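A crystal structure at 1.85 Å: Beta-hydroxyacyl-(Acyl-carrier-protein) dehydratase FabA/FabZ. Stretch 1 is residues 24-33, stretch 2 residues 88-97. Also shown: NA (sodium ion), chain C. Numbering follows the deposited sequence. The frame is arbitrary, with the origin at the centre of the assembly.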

# COMPACT_ATOMS: atom_id res chain seq x y z
N ARG B 24 11.79 -21.55 -13.53
CA ARG B 24 10.57 -21.73 -12.67
C ARG B 24 10.74 -21.07 -11.31
O ARG B 24 11.85 -20.98 -10.77
CB ARG B 24 10.20 -23.22 -12.47
CG ARG B 24 9.20 -23.76 -13.47
CD ARG B 24 9.78 -23.83 -14.87
NE ARG B 24 8.99 -24.66 -15.77
CZ ARG B 24 9.35 -25.01 -17.01
NH1 ARG B 24 10.50 -24.59 -17.53
NH2 ARG B 24 8.54 -25.77 -17.75
N TYR B 25 9.62 -20.61 -10.77
CA TYR B 25 9.57 -19.94 -9.49
C TYR B 25 8.53 -20.63 -8.63
O TYR B 25 7.58 -21.23 -9.15
CB TYR B 25 9.21 -18.47 -9.70
CG TYR B 25 10.26 -17.72 -10.50
CD1 TYR B 25 10.09 -17.47 -11.87
CD2 TYR B 25 11.45 -17.29 -9.90
CE1 TYR B 25 11.06 -16.81 -12.60
CE2 TYR B 25 12.42 -16.61 -10.63
CZ TYR B 25 12.22 -16.38 -11.98
OH TYR B 25 13.18 -15.72 -12.71
N LEU B 26 8.72 -20.55 -7.31
CA LEU B 26 7.69 -20.96 -6.36
C LEU B 26 6.44 -20.07 -6.53
O LEU B 26 6.52 -19.01 -7.17
CB LEU B 26 8.21 -20.83 -4.92
CG LEU B 26 9.33 -21.79 -4.50
CD1 LEU B 26 10.02 -21.28 -3.24
CD2 LEU B 26 8.80 -23.20 -4.29
N PRO B 27 5.29 -20.52 -5.98
CA PRO B 27 4.12 -19.64 -5.90
C PRO B 27 4.49 -18.32 -5.22
O PRO B 27 5.24 -18.33 -4.25
CB PRO B 27 3.12 -20.45 -5.06
CG PRO B 27 3.51 -21.87 -5.29
CD PRO B 27 5.00 -21.88 -5.49
N VAL B 28 3.99 -17.20 -5.74
CA VAL B 28 4.48 -15.88 -5.31
C VAL B 28 4.37 -15.64 -3.78
O VAL B 28 5.26 -15.02 -3.18
CB VAL B 28 3.84 -14.75 -6.17
CG1 VAL B 28 2.36 -14.57 -5.88
CG2 VAL B 28 4.60 -13.45 -6.00
N ASP B 29 3.34 -16.19 -3.15
CA ASP B 29 3.19 -16.13 -1.67
C ASP B 29 4.37 -16.75 -0.89
O ASP B 29 4.62 -16.33 0.24
CB ASP B 29 1.86 -16.75 -1.22
CG ASP B 29 1.83 -18.26 -1.33
OD1 ASP B 29 1.40 -18.78 -2.37
OD2 ASP B 29 2.26 -18.94 -0.37
N ARG B 30 5.06 -17.72 -1.46
CA ARG B 30 6.22 -18.36 -0.81
C ARG B 30 7.44 -17.44 -0.63
O ARG B 30 8.30 -17.71 0.21
CB ARG B 30 6.64 -19.63 -1.57
CG ARG B 30 5.55 -20.69 -1.71
CD ARG B 30 5.09 -21.27 -0.38
NE ARG B 30 4.21 -22.42 -0.56
CZ ARG B 30 4.60 -23.67 -0.83
NH1 ARG B 30 3.68 -24.62 -0.98
NH2 ARG B 30 5.90 -23.98 -0.96
N TYR B 31 7.52 -16.36 -1.41
CA TYR B 31 8.58 -15.36 -1.29
C TYR B 31 8.26 -14.19 -0.33
O TYR B 31 9.12 -13.33 -0.10
CB TYR B 31 8.91 -14.80 -2.68
CG TYR B 31 9.41 -15.84 -3.66
CD1 TYR B 31 10.69 -16.38 -3.55
CD2 TYR B 31 8.60 -16.27 -4.72
CE1 TYR B 31 11.15 -17.33 -4.45
CE2 TYR B 31 9.05 -17.21 -5.63
CZ TYR B 31 10.33 -17.74 -5.50
OH TYR B 31 10.76 -18.68 -6.40
N LEU B 32 7.04 -14.15 0.21
CA LEU B 32 6.57 -13.04 1.06
C LEU B 32 6.25 -13.49 2.48
O LEU B 32 5.78 -14.61 2.67
CB LEU B 32 5.29 -12.44 0.45
CG LEU B 32 5.47 -11.79 -0.92
CD1 LEU B 32 4.13 -11.47 -1.55
CD2 LEU B 32 6.31 -10.53 -0.77
N PRO B 33 6.45 -12.61 3.48
CA PRO B 33 5.90 -12.90 4.80
C PRO B 33 4.36 -12.87 4.80
O PRO B 33 3.72 -13.53 5.62
CB PRO B 33 6.48 -11.79 5.68
CG PRO B 33 6.78 -10.67 4.75
CD PRO B 33 7.08 -11.27 3.41
N GLY B 88 9.00 -7.06 -2.25
CA GLY B 88 8.99 -8.19 -1.32
C GLY B 88 9.37 -9.52 -1.94
O GLY B 88 10.12 -10.30 -1.33
N VAL B 89 8.87 -9.78 -3.15
CA VAL B 89 9.22 -10.99 -3.91
C VAL B 89 10.72 -10.98 -4.24
O VAL B 89 11.39 -11.99 -4.05
CB VAL B 89 8.37 -11.12 -5.19
CG1 VAL B 89 8.91 -12.21 -6.12
CG2 VAL B 89 6.90 -11.40 -4.84
N TRP B 90 11.22 -9.84 -4.74
CA TRP B 90 12.65 -9.66 -4.99
C TRP B 90 13.52 -10.07 -3.80
O TRP B 90 14.42 -10.90 -3.95
CB TRP B 90 12.96 -8.23 -5.41
CG TRP B 90 14.40 -8.00 -5.76
CD1 TRP B 90 14.99 -8.17 -6.98
CD2 TRP B 90 15.43 -7.57 -4.87
NE1 TRP B 90 16.32 -7.86 -6.90
CE2 TRP B 90 16.62 -7.50 -5.62
CE3 TRP B 90 15.46 -7.25 -3.50
CZ2 TRP B 90 17.84 -7.12 -5.05
CZ3 TRP B 90 16.67 -6.86 -2.94
CH2 TRP B 90 17.85 -6.81 -3.71
N SER B 91 13.23 -9.51 -2.62
CA SER B 91 14.05 -9.80 -1.44
C SER B 91 13.86 -11.24 -0.98
O SER B 91 14.83 -11.88 -0.56
CB SER B 91 13.77 -8.82 -0.30
OG SER B 91 12.40 -8.79 0.03
N GLY B 92 12.64 -11.75 -1.07
CA GLY B 92 12.35 -13.15 -0.74
C GLY B 92 13.11 -14.16 -1.57
O GLY B 92 13.65 -15.13 -1.03
N TRP B 93 13.13 -13.95 -2.89
CA TRP B 93 13.85 -14.80 -3.84
C TRP B 93 15.34 -14.87 -3.50
O TRP B 93 15.92 -15.94 -3.47
CB TRP B 93 13.65 -14.33 -5.30
CG TRP B 93 14.79 -14.72 -6.24
CD1 TRP B 93 15.95 -14.03 -6.45
CD2 TRP B 93 14.87 -15.88 -7.08
NE1 TRP B 93 16.75 -14.68 -7.35
CE2 TRP B 93 16.11 -15.82 -7.76
CE3 TRP B 93 14.01 -16.95 -7.32
CZ2 TRP B 93 16.51 -16.80 -8.67
CZ3 TRP B 93 14.41 -17.94 -8.23
CH2 TRP B 93 15.65 -17.85 -8.89
N HIS B 94 15.93 -13.70 -3.27
CA HIS B 94 17.36 -13.60 -2.95
C HIS B 94 17.75 -14.20 -1.60
O HIS B 94 18.83 -14.76 -1.47
CB HIS B 94 17.84 -12.16 -3.10
CG HIS B 94 17.96 -11.74 -4.53
ND1 HIS B 94 17.05 -10.90 -5.14
CD2 HIS B 94 18.84 -12.11 -5.49
CE1 HIS B 94 17.40 -10.75 -6.40
NE2 HIS B 94 18.47 -11.47 -6.64
N ARG B 95 16.87 -14.08 -0.61
CA ARG B 95 17.05 -14.79 0.67
C ARG B 95 17.02 -16.32 0.50
O ARG B 95 17.81 -17.03 1.12
CB ARG B 95 15.99 -14.38 1.69
CG ARG B 95 16.22 -13.03 2.34
CD ARG B 95 15.09 -12.77 3.32
NE ARG B 95 15.24 -11.53 4.09
CZ ARG B 95 15.28 -11.42 5.43
NH1 ARG B 95 15.42 -10.22 5.98
NH2 ARG B 95 15.16 -12.49 6.23
N LYS B 96 16.11 -16.81 -0.35
CA LYS B 96 15.99 -18.25 -0.63
C LYS B 96 17.18 -18.80 -1.41
O LYS B 96 17.64 -19.91 -1.13
CB LYS B 96 14.69 -18.57 -1.37
CG LYS B 96 13.45 -18.31 -0.53
CD LYS B 96 12.41 -19.42 -0.62
CE LYS B 96 11.52 -19.41 0.61
NZ LYS B 96 10.30 -20.24 0.43
N GLU B 97 17.66 -18.04 -2.40
CA GLU B 97 18.89 -18.38 -3.13
C GLU B 97 20.13 -18.39 -2.23
O GLU B 97 21.02 -19.21 -2.43
CB GLU B 97 19.14 -17.41 -4.30
CG GLU B 97 18.17 -17.53 -5.47
CD GLU B 97 18.12 -18.92 -6.08
OE1 GLU B 97 17.00 -19.38 -6.41
OE2 GLU B 97 19.18 -19.55 -6.23
NA NA C . 3.79 -16.00 2.46
O HOH W 1 2.19 -17.81 2.19
O HOH W 2 8.31 -19.60 2.13
O HOH W 3 10.02 -11.06 1.25
O HOH W 4 4.53 -17.14 4.21

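What makes Tyr31 the centre of this contact? It has 110 Å² covered by the helix, more than any other residue in either stretch, and it lies at the end of the 3-10 segment, where its backbone comes closest to the helix: its CA is 4.4 Å from the CA of Gly92. Its CA-to-CB bond points sideways, and the ring lies against the helix, with CD1 3.5 Å from the backbone N of Trp93 and CE1 4.0 Å from Trp93 CB, while CD2 lies 4.3 Å from Val89 CG1. A flat, largely apolar ring suits this buried strip. Its hydroxyl is not wasted, because Leu26 N donates a hydrogen bond of 2.9 Å to Tyr31 OH, tying the loop before the 3-10 segment to the tip of the ring.

Why can the backbone approach so closely? At Gly88 and Gly92, where a CB would point toward stretch 1, the helix has no side chain. Tyr31 O lies 3.3 Å from Gly92 CA in a CA-H...O contact, and an ideal CB on Gly92 would fall 1.9 Å from Tyr31 O, a clear clash. One turn earlier, an ideal CB on Gly88 would come within 2.6 Å of Leu32 CD2, the methyl that rests 3.4 Å from Gly88 C. Tyr31 O and Gly88 O are 3.4 Å apart, but both are acceptors and cannot bond directly; water 3 resolves this by donating to Tyr31 O at 2.8 Å and to Gly88 O at 2.7 Å.

How do Val89 and Trp93, each with 70 Å² covered, fill the space beside the glycines? Val89 is buried, and its compact branched side chain meets apolar neighbours: its CG2 is 3.3 Å from Val28 CG2, a tight methyl contact, and 4.2 Å from Leu32 CG. One turn on, the larger indole of Trp93 reaches as far as Tyr25. The edge of the Tyr25 ring is directed toward the face of the indole in an offset edge-to-face pair, with 5.2 Å between the centroid of the Tyr25 ring and that of the six-membered ring of Trp93, and 62° between the planes. The closest atoms are Tyr25 CE2 and Trp93 CZ3, at 3.4 Å. The hydroxyl of Tyr31 approaches the edge of the same indole, with OH 3.8 Å from Trp93 CE3.

What does Lys96 add at the more open margin? Its CB points toward stretch 1, and its long chain carries the ammonium group to the backbone, where NZ donates the one direct hydrogen bond between the stretches, 3.2 Å to Arg30 O. Water 2 reinforces the link by donating to Arg30 O at 2.7 Å and accepting from Lys96 NZ, also at 2.7 Å. Lysine suits this place because its long aliphatic chain can lie against an apolar neighbour, with Lys96 CD 4.0 Å from Leu26 CD1, while the charged end reaches the carbonyl of Arg30. Altogether the two stretches bury 503 Å², both sides summed.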